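Local coordinates for ABC-type transport system, molybdenum-specific extracellular solute-binding protein (Clostridium difficile, PDB 4KD5) that probably binds molybdate or tungstate outside the cell as the solute-capturing component of an ABC-type transport system, at residues A[88-93]-A[167-172]; A[121-126]-A[148-153]; A[100-105]-A[180-185]. One frame throughout, in Å; residues are numbered along the deposited sequence.

Interaction 1: residues A[88-93]-A[167-172]; sequences DLVLIS and VYFSDT
Strands 82-94 and 164-168 run antiparallel here, in the central sheet of one lobe of a periplasmic-binding-protein fold, just where the second strand ends in a 3-10 turn. Val90 and Val167 form the hydrogen-bonded pair. Val90 N points almost straight down the carbonyl axis of Val167 O at 2.7 Å (172° at the hydrogen), and Val167 N returns the bond to Val90 O. One residue along, Leu89 and Tyr168 make the non-hydrogen-bonded pair. Past it, Phe169 N reaches Asp88 O in the carbonyl plane at 2.9 Å, carrying the pairing into the turn.

Val90 shows how a branched side chain exploits this frame. Its CB sits 3.9 Å from Val167 O. From there CG1, anti to the carbonyl carbon (chi1 -61°), runs out to Phe169 CD1 at 3.9 Å. CG2, in the crowded position between backbone N and carbonyl carbon, lies 3.1 Å from Val167 O, close to Val167 CG1 and 4.0 Å from Thr172 CG2. Ile92 CG2 enters the same cluster, 4.0 Å from Val167 CG1. On the other face, Leu89 CD2 lies against the Tyr168 ring, obliquely. The turn is fastened internally, because Phe169 O accepts from both Thr172 N and Thr172 OG1.

Helix 150-159 covers Val167 and Ile92, while helix 122-133 meets Tyr168, a predicted molybdate ligand. In this buried place the main-chain N-H and C=O groups of the pair thus satisfy one another and the facing side chains add only hydrocarbon, with Tyr168 leaving on the face opposite to Val90 and Val167.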
ATOM      1  N   ASP A  88     -27.374   1.712  18.331  1.00 70.24           N
ATOM      2  CA  ASP A  88     -28.572   2.442  18.715  1.00 75.77           C
ATOM      3  C   ASP A  88     -29.083   1.948  20.056  1.00 82.25           C
ATOM      4  O   ASP A  88     -29.026   0.754  20.342  1.00 69.16           O
ATOM      5  CB  ASP A  88     -29.660   2.303  17.647  1.00 82.11           C
ATOM      6  CG  ASP A  88     -29.711   3.492  16.709  1.00 89.42           C
ATOM      7  OD1 ASP A  88     -29.395   4.610  17.159  1.00 94.42           O
ATOM      8  OD2 ASP A  88     -30.065   3.310  15.526  1.00 91.93           O
ATOM      9  N   LEU A  89     -29.564   2.875  20.882  1.00 57.81           N
ATOM     10  CA  LEU A  89     -30.176   2.513  22.156  1.00 50.77           C
ATOM     11  C   LEU A  89     -31.654   2.269  21.886  1.00 50.46           C
ATOM     12  O   LEU A  89     -32.364   3.168  21.422  1.00 42.00           O
ATOM     13  CB  LEU A  89     -30.017   3.640  23.173  1.00 47.79           C
ATOM     14  CG  LEU A  89     -29.803   3.322  24.655  1.00 43.55           C
ATOM     15  CD1 LEU A  89     -30.775   4.095  25.513  1.00 47.30           C
ATOM     16  CD2 LEU A  89     -29.928   1.845  24.947  1.00 47.36           C
ATOM     17  N   VAL A  90     -32.120   1.055  22.159  1.00 50.43           N
ATOM     18  CA  VAL A  90     -33.497   0.703  21.835  1.00 50.74           C
ATOM     19  C   VAL A  90     -34.324   0.295  23.047  1.00 48.33           C
ATOM     20  O   VAL A  90     -33.783  -0.102  24.082  1.00 44.68           O
ATOM     21  CB  VAL A  90     -33.570  -0.399  20.755  1.00 53.36           C
ATOM     22  CG1 VAL A  90     -32.929   0.075  19.468  1.00 58.44           C
ATOM     23  CG2 VAL A  90     -32.892  -1.673  21.245  1.00 50.70           C
ATOM     24  N   LEU A  91     -35.641   0.409  22.900  1.00 53.27           N
ATOM     25  CA  LEU A  91     -36.587  -0.028  23.920  1.00 49.40           C
ATOM     26  C   LEU A  91     -37.153  -1.396  23.536  1.00 47.10           C
ATOM     27  O   LEU A  91     -37.742  -1.558  22.464  1.00 48.13           O
ATOM     28  CB  LEU A  91     -37.725   0.984  24.052  1.00 49.56           C
ATOM     29  CG  LEU A  91     -38.847   0.677  25.047  1.00 53.34           C
ATOM     30  CD1 LEU A  91     -38.326   0.651  26.472  1.00 50.40           C
ATOM     31  CD2 LEU A  91     -39.982   1.683  24.917  1.00 52.95           C
ATOM     32  N   ILE A  92     -36.972  -2.384  24.407  1.00 43.59           N
ATOM     33  CA  ILE A  92     -37.454  -3.734  24.124  1.00 49.10           C
ATOM     34  C   ILE A  92     -38.571  -4.188  25.069  1.00 53.13           C
ATOM     35  O   ILE A  92     -38.743  -3.646  26.162  1.00 55.65           O
ATOM     36  CB  ILE A  92     -36.320  -4.768  24.175  1.00 52.43           C
ATOM     37  CG1 ILE A  92     -35.676  -4.788  25.559  1.00 46.57           C
ATOM     38  CG2 ILE A  92     -35.282  -4.495  23.090  1.00 51.86           C
ATOM     39  CD1 ILE A  92     -34.741  -5.951  25.772  1.00 45.47           C
ATOM     40  N   SER A  93     -39.312  -5.202  24.634  1.00 52.06           N
ATOM     41  CA  SER A  93     -40.320  -5.861  25.455  1.00 54.78           C
ATOM     42  C   SER A  93     -40.362  -7.326  25.038  1.00 60.95           C
ATOM     43  O   SER A  93     -39.607  -7.740  24.162  1.00 59.68           O
ATOM     44  CB  SER A  93     -41.686  -5.207  25.272  1.00 60.98           C
ATOM     45  OG  SER A  93     -42.120  -5.304  23.934  1.00 69.45           O
ATOM     46  N   VAL A 167     -31.581  -1.291  25.785  1.00 48.93           N
ATOM     47  CA  VAL A 167     -30.542  -2.189  25.309  1.00 44.85           C
ATOM     48  C   VAL A 167     -30.020  -1.707  23.951  1.00 42.12           C
ATOM     49  O   VAL A 167     -30.680  -0.908  23.294  1.00 49.49           O
ATOM     50  CB  VAL A 167     -31.107  -3.628  25.245  1.00 59.21           C
ATOM     51  CG1 VAL A 167     -31.393  -4.040  23.817  1.00 66.37           C
ATOM     52  CG2 VAL A 167     -30.176  -4.610  25.914  1.00 66.64           C
ATOM     53  N   TYR A 168     -28.831  -2.151  23.546  1.00 42.12           N
ATOM     54  CA  TYR A 168     -28.334  -1.833  22.204  1.00 45.38           C
ATOM     55  C   TYR A 168     -29.078  -2.667  21.165  1.00 45.38           C
ATOM     56  O   TYR A 168     -29.502  -3.781  21.459  1.00 53.24           O
ATOM     57  CB  TYR A 168     -26.830  -2.096  22.091  1.00 47.88           C
ATOM     58  CG  TYR A 168     -25.957  -1.123  22.845  1.00 51.71           C
ATOM     59  CD1 TYR A 168     -26.448   0.101  23.270  1.00 51.45           C
ATOM     60  CD2 TYR A 168     -24.635  -1.428  23.123  1.00 52.03           C
ATOM     61  CE1 TYR A 168     -25.647   0.991  23.956  1.00 46.95           C
ATOM     62  CE2 TYR A 168     -23.829  -0.546  23.806  1.00 55.73           C
ATOM     63  CZ  TYR A 168     -24.342   0.661  24.220  1.00 51.77           C
ATOM     64  OH  TYR A 168     -23.545   1.543  24.900  1.00 56.53           O
ATOM     65  N   PHE A 169     -29.230  -2.149  19.950  1.00 44.66           N
ATOM     66  CA  PHE A 169     -29.912  -2.913  18.913  1.00 47.15           C
ATOM     67  C   PHE A 169     -29.158  -4.199  18.594  1.00 48.48           C
ATOM     68  O   PHE A 169     -29.764  -5.227  18.307  1.00 52.24           O
ATOM     69  CB  PHE A 169     -30.091  -2.082  17.649  1.00 45.70           C
ATOM     70  CG  PHE A 169     -31.022  -2.703  16.654  1.00 46.17           C
ATOM     71  CD1 PHE A 169     -32.353  -2.926  16.980  1.00 43.15           C
ATOM     72  CD2 PHE A 169     -30.575  -3.059  15.393  1.00 42.82           C
ATOM     73  CE1 PHE A 169     -33.217  -3.499  16.066  1.00 53.22           C
ATOM     74  CE2 PHE A 169     -31.438  -3.632  14.471  1.00 46.25           C
ATOM     75  CZ  PHE A 169     -32.761  -3.852  14.810  1.00 46.92           C
ATOM     76  N   SER A 170     -27.831  -4.135  18.658  1.00 45.38           N
ATOM     77  CA  SER A 170     -26.992  -5.292  18.355  1.00 44.24           C
ATOM     78  C   SER A 170     -27.164  -6.423  19.366  1.00 52.83           C
ATOM     79  O   SER A 170     -26.829  -7.575  19.079  1.00 60.53           O
ATOM     80  CB  SER A 170     -25.521  -4.890  18.252  1.00 42.88           C
ATOM     81  OG  SER A 170     -25.060  -4.278  19.434  1.00 41.44           O
ATOM     82  N   ASP A 171     -27.683  -6.092  20.546  1.00 49.04           N
ATOM     83  CA  ASP A 171     -27.959  -7.096  21.569  1.00 48.69           C
ATOM     84  C   ASP A 171     -29.293  -7.795  21.317  1.00 52.89           C
ATOM     85  O   ASP A 171     -29.643  -8.745  22.013  1.00 56.39           O
ATOM     86  CB  ASP A 171     -27.976  -6.454  22.958  1.00 53.79           C
ATOM     87  CG  ASP A 171     -26.636  -5.859  23.352  1.00 58.62           C
ATOM     88  OD1 ASP A 171     -25.589  -6.472  23.058  1.00 54.87           O
ATOM     89  OD2 ASP A 171     -26.638  -4.774  23.973  1.00 57.79           O
ATOM     90  N   THR A 172     -30.031  -7.318  20.318  1.00 48.70           N
ATOM     91  CA  THR A 172     -31.363  -7.851  20.018  1.00 53.59           C
ATOM     92  C   THR A 172     -31.386  -8.841  18.861  1.00 56.88           C
ATOM     93  O   THR A 172     -32.328  -9.624  18.738  1.00 61.50           O
ATOM     94  CB  THR A 172     -32.381  -6.734  19.709  1.00 54.43           C
ATOM     95  OG1 THR A 172     -32.127  -6.199  18.403  1.00 49.75           O
ATOM     96  CG2 THR A 172     -32.281  -5.628  20.742  1.00 42.75           C
TER

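Interaction 2: residues A[121-126]-A[148-153]; sequences VPAGKY and KDVKEV
Two helices begin side by side here, their first turns approaching most closely at Val121 and Asp149, whose CA atoms are 6.0 Å apart. This belongs to an alternating beta-alpha pattern: helix 122-133 is the crossover of a beta-alpha-beta unit joining parallel strands 113-116 and 144-147, and helix 150-159 follows the second strand directly. Val121 and Asp149 occupy the N-cap positions. Asp149 caps with its side chain, OD1 accepting from Glu152 N at 3.1 Å nearly along the C-O axis. Glu152 answers through its own carboxylate, whose OE1 takes the amide hydrogen of Lys148 in an almost straight bond (2.9 Å, 172°), so the start of the second helix is tied down on both sides of its cap.

No hydrogen bond crosses between the segments; the contact is van der Waals packing, methyl on methyl and methyl on main chain. Val121 holds CG1 anti to its backbone N (chi1 -169°) and turns CG2 onto the main chain of Lys148, 3.2 Å from the carbonyl oxygen, Lys148 O. Its CG1 lies beside Asp149 CA.

Ala123 and Val150 are both predicted molybdate-binding residues, and Tyr168 packs on Ala123 while Val167 packs on Val150. Paired helix starts, with their amides directed toward one region, would be consistent with a site for an oxyanion. The two predicted ligands touch directly, with Val150 CG1, anti to its own carbonyl carbon, only 3.5 Å from Ala123 CB.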
ATOM      1  N   VAL A 121     -22.441  -0.225  33.416  1.00 56.50           N
ATOM      2  CA  VAL A 121     -22.897  -0.731  32.124  1.00 52.46           C
ATOM      3  C   VAL A 121     -23.107   0.406  31.131  1.00 51.84           C
ATOM      4  O   VAL A 121     -23.926   1.290  31.370  1.00 56.66           O
ATOM      5  CB  VAL A 121     -24.219  -1.495  32.266  1.00 52.84           C
ATOM      6  CG1 VAL A 121     -24.540  -2.249  30.986  1.00 54.50           C
ATOM      7  CG2 VAL A 121     -24.155  -2.448  33.446  1.00 48.66           C
ATOM      8  N   PRO A 122     -22.371   0.379  30.006  1.00 58.65           N
ATOM      9  CA  PRO A 122     -22.465   1.444  28.997  1.00 57.81           C
ATOM     10  C   PRO A 122     -23.883   1.655  28.466  1.00 58.54           C
ATOM     11  O   PRO A 122     -24.291   2.799  28.281  1.00 58.70           O
ATOM     12  CB  PRO A 122     -21.524   0.968  27.875  1.00 59.37           C
ATOM     13  CG  PRO A 122     -21.215  -0.463  28.182  1.00 61.78           C
ATOM     14  CD  PRO A 122     -21.339  -0.613  29.662  1.00 61.83           C
ATOM     15  N   ALA A 123     -24.625   0.575  28.244  1.00 53.05           N
ATOM     16  CA  ALA A 123     -26.021   0.695  27.827  1.00 50.49           C
ATOM     17  C   ALA A 123     -26.874   1.369  28.909  1.00 46.06           C
ATOM     18  O   ALA A 123     -27.893   2.002  28.609  1.00 44.51           O
ATOM     19  CB  ALA A 123     -26.584  -0.659  27.469  1.00 33.79           C
ATOM     20  N   GLY A 124     -26.464   1.216  30.167  1.00 46.87           N
ATOM     21  CA  GLY A 124     -27.130   1.882  31.275  1.00 40.41           C
ATOM     22  C   GLY A 124     -26.766   3.353  31.325  1.00 42.72           C
ATOM     23  O   GLY A 124     -27.599   4.200  31.645  1.00 47.99           O
ATOM     24  N   LYS A 125     -25.511   3.653  31.000  1.00 43.49           N
ATOM     25  CA  LYS A 125     -25.033   5.029  30.954  1.00 46.52           C
ATOM     26  C   LYS A 125     -25.776   5.841  29.893  1.00 50.41           C
ATOM     27  O   LYS A 125     -26.055   7.021  30.090  1.00 57.42           O
ATOM     28  CB  LYS A 125     -23.526   5.049  30.689  1.00 45.17           C
ATOM     29  CG  LYS A 125     -22.918   6.437  30.593  1.00 48.72           C
ATOM     30  CD  LYS A 125     -21.409   6.367  30.361  1.00 66.71           C
ATOM     31  CE  LYS A 125     -21.056   6.224  28.883  1.00 76.27           C
ATOM     32  NZ  LYS A 125     -20.979   7.534  28.169  1.00 78.79           N
ATOM     33  N   TYR A 126     -26.108   5.202  28.774  1.00 46.90           N
ATOM     34  CA  TYR A 126     -26.817   5.890  27.699  1.00 51.85           C
ATOM     35  C   TYR A 126     -28.320   5.925  27.953  1.00 53.92           C
ATOM     36  O   TYR A 126     -29.007   6.844  27.513  1.00 53.94           O
ATOM     37  CB  TYR A 126     -26.494   5.263  26.333  1.00 46.91           C
ATOM     38  CG  TYR A 126     -25.091   5.551  25.855  1.00 43.24           C
ATOM     39  CD1 TYR A 126     -24.745   6.806  25.385  1.00 42.79           C
ATOM     40  CD2 TYR A 126     -24.117   4.566  25.867  1.00 49.54           C
ATOM     41  CE1 TYR A 126     -23.464   7.077  24.946  1.00 47.52           C
ATOM     42  CE2 TYR A 126     -22.832   4.823  25.432  1.00 51.16           C
ATOM     43  CZ  TYR A 126     -22.513   6.083  24.971  1.00 53.31           C
ATOM     44  OH  TYR A 126     -21.240   6.351  24.534  1.00 47.58           O
ATOM     45  N   LYS A 148     -26.880  -6.034  35.906  1.00 58.96           N
ATOM     46  CA  LYS A 148     -25.418  -6.052  35.878  1.00 60.35           C
ATOM     47  C   LYS A 148     -24.873  -5.950  34.456  1.00 53.87           C
ATOM     48  O   LYS A 148     -23.735  -5.526  34.252  1.00 59.18           O
ATOM     49  CB  LYS A 148     -24.885  -7.328  36.535  1.00 66.64           C
ATOM     50  CG  LYS A 148     -25.338  -8.616  35.854  1.00 68.58           C
ATOM     51  CD  LYS A 148     -24.768  -9.848  36.551  1.00 73.98           C
ATOM     52  CE  LYS A 148     -25.195 -11.133  35.841  1.00 73.96           C
ATOM     53  NZ  LYS A 148     -24.576 -12.352  36.447  1.00 78.00           N
ATOM     54  N   ASP A 149     -25.689  -6.355  33.483  1.00 40.76           N
ATOM     55  CA  ASP A 149     -25.356  -6.215  32.066  1.00 55.92           C
ATOM     56  C   ASP A 149     -26.578  -6.388  31.166  1.00 55.83           C
ATOM     57  O   ASP A 149     -27.657  -6.758  31.638  1.00 55.59           O
ATOM     58  CB  ASP A 149     -24.228  -7.177  31.657  1.00 57.82           C
ATOM     59  CG  ASP A 149     -24.451  -8.602  32.140  1.00 57.07           C
ATOM     60  OD1 ASP A 149     -25.604  -9.072  32.143  1.00 52.08           O
ATOM     61  OD2 ASP A 149     -23.454  -9.256  32.508  1.00 61.53           O
ATOM     62  N   VAL A 150     -26.406  -6.121  29.871  1.00 52.94           N
ATOM     63  CA  VAL A 150     -27.519  -6.188  28.923  1.00 51.99           C
ATOM     64  C   VAL A 150     -28.093  -7.590  28.777  1.00 49.32           C
ATOM     65  O   VAL A 150     -29.246  -7.761  28.380  1.00 53.15           O
ATOM     66  CB  VAL A 150     -27.118  -5.670  27.529  1.00 53.39           C
ATOM     67  CG1 VAL A 150     -26.935  -4.175  27.553  1.00 34.73           C
ATOM     68  CG2 VAL A 150     -25.838  -6.345  27.065  1.00 37.90           C
ATOM     69  N   LYS A 151     -27.278  -8.589  29.094  1.00 50.64           N
ATOM     70  CA  LYS A 151     -27.707  -9.977  29.025  1.00 57.05           C
ATOM     71  C   LYS A 151     -28.725 -10.263  30.125  1.00 58.59           C
ATOM     72  O   LYS A 151     -29.646 -11.064  29.949  1.00 60.26           O
ATOM     73  CB  LYS A 151     -26.495 -10.903  29.145  1.00 65.03           C
ATOM     74  CG  LYS A 151     -26.706 -12.312  28.610  1.00 71.06           C
ATOM     75  CD  LYS A 151     -25.383 -13.067  28.564  1.00 80.84           C
ATOM     76  CE  LYS A 151     -25.520 -14.402  27.849  1.00 88.66           C
ATOM     77  NZ  LYS A 151     -24.197 -15.072  27.675  1.00 92.10           N
ATOM     78  N   GLU A 152     -28.565  -9.593  31.262  1.00 55.05           N
ATOM     79  CA  GLU A 152     -29.535  -9.708  32.347  1.00 59.02           C
ATOM     80  C   GLU A 152     -30.796  -8.892  32.043  1.00 55.59           C
ATOM     81  O   GLU A 152     -31.905  -9.297  32.402  1.00 48.12           O
ATOM     82  CB  GLU A 152     -28.915  -9.290  33.688  1.00 58.72           C
ATOM     83  CG  GLU A 152     -29.815  -9.549  34.887  1.00 59.29           C
ATOM     84  CD  GLU A 152     -29.090  -9.446  36.221  1.00 69.28           C
ATOM     85  OE1 GLU A 152     -28.472  -8.396  36.497  1.00 69.18           O
ATOM     86  OE2 GLU A 152     -29.146 -10.422  36.999  1.00 75.93           O
ATOM     87  N   VAL A 153     -30.625  -7.752  31.372  1.00 52.61           N
ATOM     88  CA  VAL A 153     -31.758  -6.921  30.966  1.00 45.69           C
ATOM     89  C   VAL A 153     -32.690  -7.713  30.056  1.00 50.04           C
ATOM     90  O   VAL A 153     -33.897  -7.764  30.285  1.00 50.93           O
ATOM     91  CB  VAL A 153     -31.298  -5.635  30.253  1.00 40.16           C
ATOM     92  CG1 VAL A 153     -32.491  -4.843  29.761  1.00 34.39           C
ATOM     93  CG2 VAL A 153     -30.469  -4.776  31.185  1.00 37.80           C
TER

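Interaction 3: residues A[100-105]-A[180-185]; sequences SGMKDL and VVEKTD. With FMT (formic acid), chain E.
Glu182 OE2 is gripped by a single hydrogen bond, from the amide N of Met102 at 2.9 Å and 164°, arriving from above the carboxylate plane. The carboxylate gets there from a classic beta bulge: Val181 and Glu182 both face Leu91 on the neighbouring strand 82-94, so two consecutive side chains of strand 178-183 point toward the loop at 100-105. Glu182 leaves its backbone with CG anti to N (chi1 -171°) and stays extended to the acid group. Gly101, having no side chain, receives OE2 close to its CA, at 3.5 Å.

The other bulge residue works by hydrocarbon. Val181 CG1, anti to its backbone N, meets the carbonyl oxygen Ser100 O at 3.2 Å and also lies against Gly101 CA. Met102, present as selenomethionine, folds back at chi2 and chi3; its chain crosses that of Glu182 at about a right angle, with CG over OE2, and it packs on Leu91 and Phe166 of the sheet. The loop braces itself through Ser100 N, which donates to Asp104 OD1 at 3.0 Å.

Thr184 OG1 is hydrogen-bonded to Leu89 O of strand 82-94. A formate, probably from the crystallisation liquor, sits beside Glu182 and Lys103; it receives a weak hydrogen bond from Lys103 N at its O2, and its O1 lies 2.8 Å from Glu182 OE1.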
ATOM      1  N   SER A 100     -46.554  -0.341  23.205  1.00 90.77           N
ATOM      2  CA  SER A 100     -46.572   0.407  21.943  1.00 95.00           C
ATOM      3  C   SER A 100     -45.307   1.216  21.644  1.00 84.87           C
ATOM      4  O   SER A 100     -44.790   1.178  20.526  1.00 82.89           O
ATOM      5  CB  SER A 100     -47.795   1.325  21.892  1.00106.27           C
ATOM      6  OG  SER A 100     -47.639   2.326  20.903  1.00112.04           O
ATOM      7  N   GLY A 101     -44.820   1.960  22.633  1.00 78.32           N
ATOM      8  CA  GLY A 101     -43.668   2.825  22.426  1.00 73.20           C
ATOM      9  C   GLY A 101     -43.143   3.528  23.664  1.00 72.83           C
ATOM     10  O   GLY A 101     -43.448   3.133  24.790  1.00 78.71           O
HETATM   11  N   MSE A 102     -42.349   4.577  23.446  1.00 70.91           N
HETATM   12  CA  MSE A 102     -41.748   5.349  24.531  1.00 66.28           C
HETATM   13  C   MSE A 102     -42.789   6.085  25.367  1.00 73.20           C
HETATM   14  O   MSE A 102     -42.583   6.308  26.558  1.00 76.22           O
HETATM   15  CB  MSE A 102     -40.725   6.352  23.985  1.00 60.89           C
HETATM   16  CG  MSE A 102     -39.452   5.732  23.431  1.00 59.17           C
HETATM   17 SE   MSE A 102     -38.254   5.019  24.790  0.75 73.68          SE
HETATM   18  CE  MSE A 102     -37.799   6.697  25.649  1.00 51.59           C
ATOM     19  N   LYS A 103     -43.898   6.467  24.740  1.00 75.61           N
ATOM     20  CA  LYS A 103     -44.988   7.132  25.449  1.00 80.43           C
ATOM     21  C   LYS A 103     -45.559   6.231  26.542  1.00 85.18           C
ATOM     22  O   LYS A 103     -46.032   6.711  27.571  1.00 86.50           O
ATOM     23  CB  LYS A 103     -46.092   7.553  24.467  1.00 85.82           C
ATOM     24  CG  LYS A 103     -46.356   9.057  24.434  1.00 90.91           C
ATOM     25  CD  LYS A 103     -47.144   9.501  23.193  1.00 97.49           C
ATOM     26  CE  LYS A 103     -48.614   9.094  23.239  1.00102.78           C
ATOM     27  NZ  LYS A 103     -48.864   7.786  22.572  1.00102.35           N
ATOM     28  N   ASP A 104     -45.489   4.922  26.315  1.00 85.58           N
ATOM     29  CA  ASP A 104     -46.035   3.937  27.245  1.00 88.22           C
ATOM     30  C   ASP A 104     -45.210   3.774  28.526  1.00 79.47           C
ATOM     31  O   ASP A 104     -45.617   3.059  29.442  1.00 77.01           O
ATOM     32  CB  ASP A 104     -46.194   2.585  26.545  1.00 96.12           C
ATOM     33  CG  ASP A 104     -47.190   2.634  25.402  1.00108.38           C
ATOM     34  OD1 ASP A 104     -47.775   1.578  25.085  1.00116.38           O
ATOM     35  OD2 ASP A 104     -47.388   3.724  24.824  1.00109.96           O
ATOM     36  N   LEU A 105     -44.054   4.429  28.587  1.00 70.48           N
ATOM     37  CA  LEU A 105     -43.227   4.405  29.794  1.00 59.72           C
ATOM     38  C   LEU A 105     -43.926   5.122  30.949  1.00 72.81           C
ATOM     39  O   LEU A 105     -43.786   4.743  32.109  1.00 76.37           O
ATOM     40  CB  LEU A 105     -41.864   5.057  29.544  1.00 51.94           C
ATOM     41  CG  LEU A 105     -40.861   4.407  28.599  1.00 47.49           C
ATOM     42  CD1 LEU A 105     -39.562   5.196  28.580  1.00 42.10           C
ATOM     43  CD2 LEU A 105     -40.589   2.986  29.026  1.00 49.85           C
ATOM     44  N   VAL A 180     -38.238  -5.317  19.403  1.00 55.62           N
ATOM     45  CA  VAL A 180     -37.790  -3.929  19.522  1.00 49.86           C
ATOM     46  C   VAL A 180     -38.970  -2.986  19.325  1.00 61.45           C
ATOM     47  O   VAL A 180     -39.457  -2.813  18.206  1.00 64.31           O
ATOM     48  CB  VAL A 180     -36.678  -3.606  18.508  1.00 48.30           C
ATOM     49  CG1 VAL A 180     -36.241  -2.155  18.628  1.00 45.86           C
ATOM     50  CG2 VAL A 180     -35.492  -4.524  18.724  1.00 52.19           C
ATOM     51  N   VAL A 181     -39.423  -2.385  20.422  1.00 65.56           N
ATOM     52  CA  VAL A 181     -40.598  -1.521  20.416  1.00 64.94           C
ATOM     53  C   VAL A 181     -40.356  -0.211  19.670  1.00 57.05           C
ATOM     54  O   VAL A 181     -41.154   0.203  18.828  1.00 54.12           O
ATOM     55  CB  VAL A 181     -41.031  -1.190  21.851  1.00 72.98           C
ATOM     56  CG1 VAL A 181     -42.234  -0.284  21.842  1.00 77.93           C
ATOM     57  CG2 VAL A 181     -41.339  -2.461  22.624  1.00 75.70           C
ATOM     58  N   GLU A 182     -39.246   0.441  19.994  1.00 59.15           N
ATOM     59  CA  GLU A 182     -38.910   1.726  19.399  1.00 64.84           C
ATOM     60  C   GLU A 182     -37.436   2.032  19.630  1.00 61.71           C
ATOM     61  O   GLU A 182     -36.870   1.646  20.656  1.00 57.27           O
ATOM     62  CB  GLU A 182     -39.778   2.834  20.007  1.00 71.49           C
ATOM     63  CG  GLU A 182     -39.667   4.177  19.297  1.00 75.89           C
ATOM     64  CD  GLU A 182     -40.524   5.256  19.939  1.00 82.57           C
ATOM     65  OE1 GLU A 182     -40.230   6.450  19.725  1.00 88.01           O
ATOM     66  OE2 GLU A 182     -41.495   4.914  20.650  1.00 77.43           O
ATOM     67  N   LYS A 183     -36.812   2.716  18.677  1.00 59.23           N
ATOM     68  CA  LYS A 183     -35.432   3.147  18.849  1.00 57.82           C
ATOM     69  C   LYS A 183     -35.420   4.571  19.383  1.00 59.69           C
ATOM     70  O   LYS A 183     -36.116   5.438  18.856  1.00 61.38           O
ATOM     71  CB  LYS A 183     -34.671   3.069  17.524  1.00 58.08           C
ATOM     72  CG  LYS A 183     -34.804   1.725  16.815  1.00 70.08           C
ATOM     73  CD  LYS A 183     -33.695   1.502  15.792  1.00 73.33           C
ATOM     74  CE  LYS A 183     -33.780   0.105  15.189  1.00 73.38           C
ATOM     75  NZ  LYS A 183     -32.593  -0.222  14.350  1.00 74.10           N
ATOM     76  N   THR A 184     -34.637   4.809  20.433  1.00 54.80           N
ATOM     77  CA  THR A 184     -34.532   6.146  21.008  1.00 56.46           C
ATOM     78  C   THR A 184     -33.973   7.108  19.973  1.00 56.29           C
ATOM     79  O   THR A 184     -33.134   6.726  19.156  1.00 54.94           O
ATOM     80  CB  THR A 184     -33.658   6.177  22.286  1.00 59.67           C
ATOM     81  OG1 THR A 184     -32.290   5.918  21.953  1.00 57.57           O
ATOM     82  CG2 THR A 184     -34.143   5.147  23.294  1.00 63.53           C
ATOM     83  N   ASP A 185     -34.424   8.347  20.019  1.00 62.44           N
ATOM     84  CA  ASP A 185     -33.928   9.367  19.127  1.00 69.23           C
ATOM     85  C   ASP A 185     -32.453   9.586  19.409  1.00 72.10           C
ATOM     86  O   ASP A 185     -32.035   9.657  20.549  1.00 68.68           O
ATOM     87  CB  ASP A 185     -34.701  10.659  19.360  1.00 71.41           C
ATOM     88  CG  ASP A 185     -34.666  11.581  18.175  1.00 83.24           C
ATOM     89  OD1 ASP A 185     -33.687  11.539  17.410  1.00 91.26           O
ATOM     90  OD2 ASP A 185     -35.619  12.360  18.004  1.00 88.87           O
TER
HETATM   91  C   FMT E 300     -43.012   8.193  21.063  1.00 91.78           C
HETATM   92  O1  FMT E 300     -41.791   8.259  21.202  1.00 88.21           O
HETATM   93  O2  FMT E 300     -43.691   7.223  21.395  1.00 91.60           O

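How the interactions relate
Strand 82-94 unites interactions 1 and 3: strand 164-168 pairs with it in the first, and strand 178-183 along its other edge carries the bulge of the third, with Leu91 O hydrogen-bonded to Val181 N. Interaction 2 lies beside interaction 1, where Tyr168 OH rests against Tyr126 and Val167 CG2 on Val150, but it does not touch interaction 3, whose centre is about 17 Å away. Chemistry follows depth. The buried strand pair relies on main-chain bonds wrapped in hydrocarbon, the partly buried helix starts meet without a hydrogen bond, through small side chains, and the peripheral loop adds one carboxylate-to-amide bond to the packing of a valine. Predicted molybdate ligands occur in interactions 1 and 2.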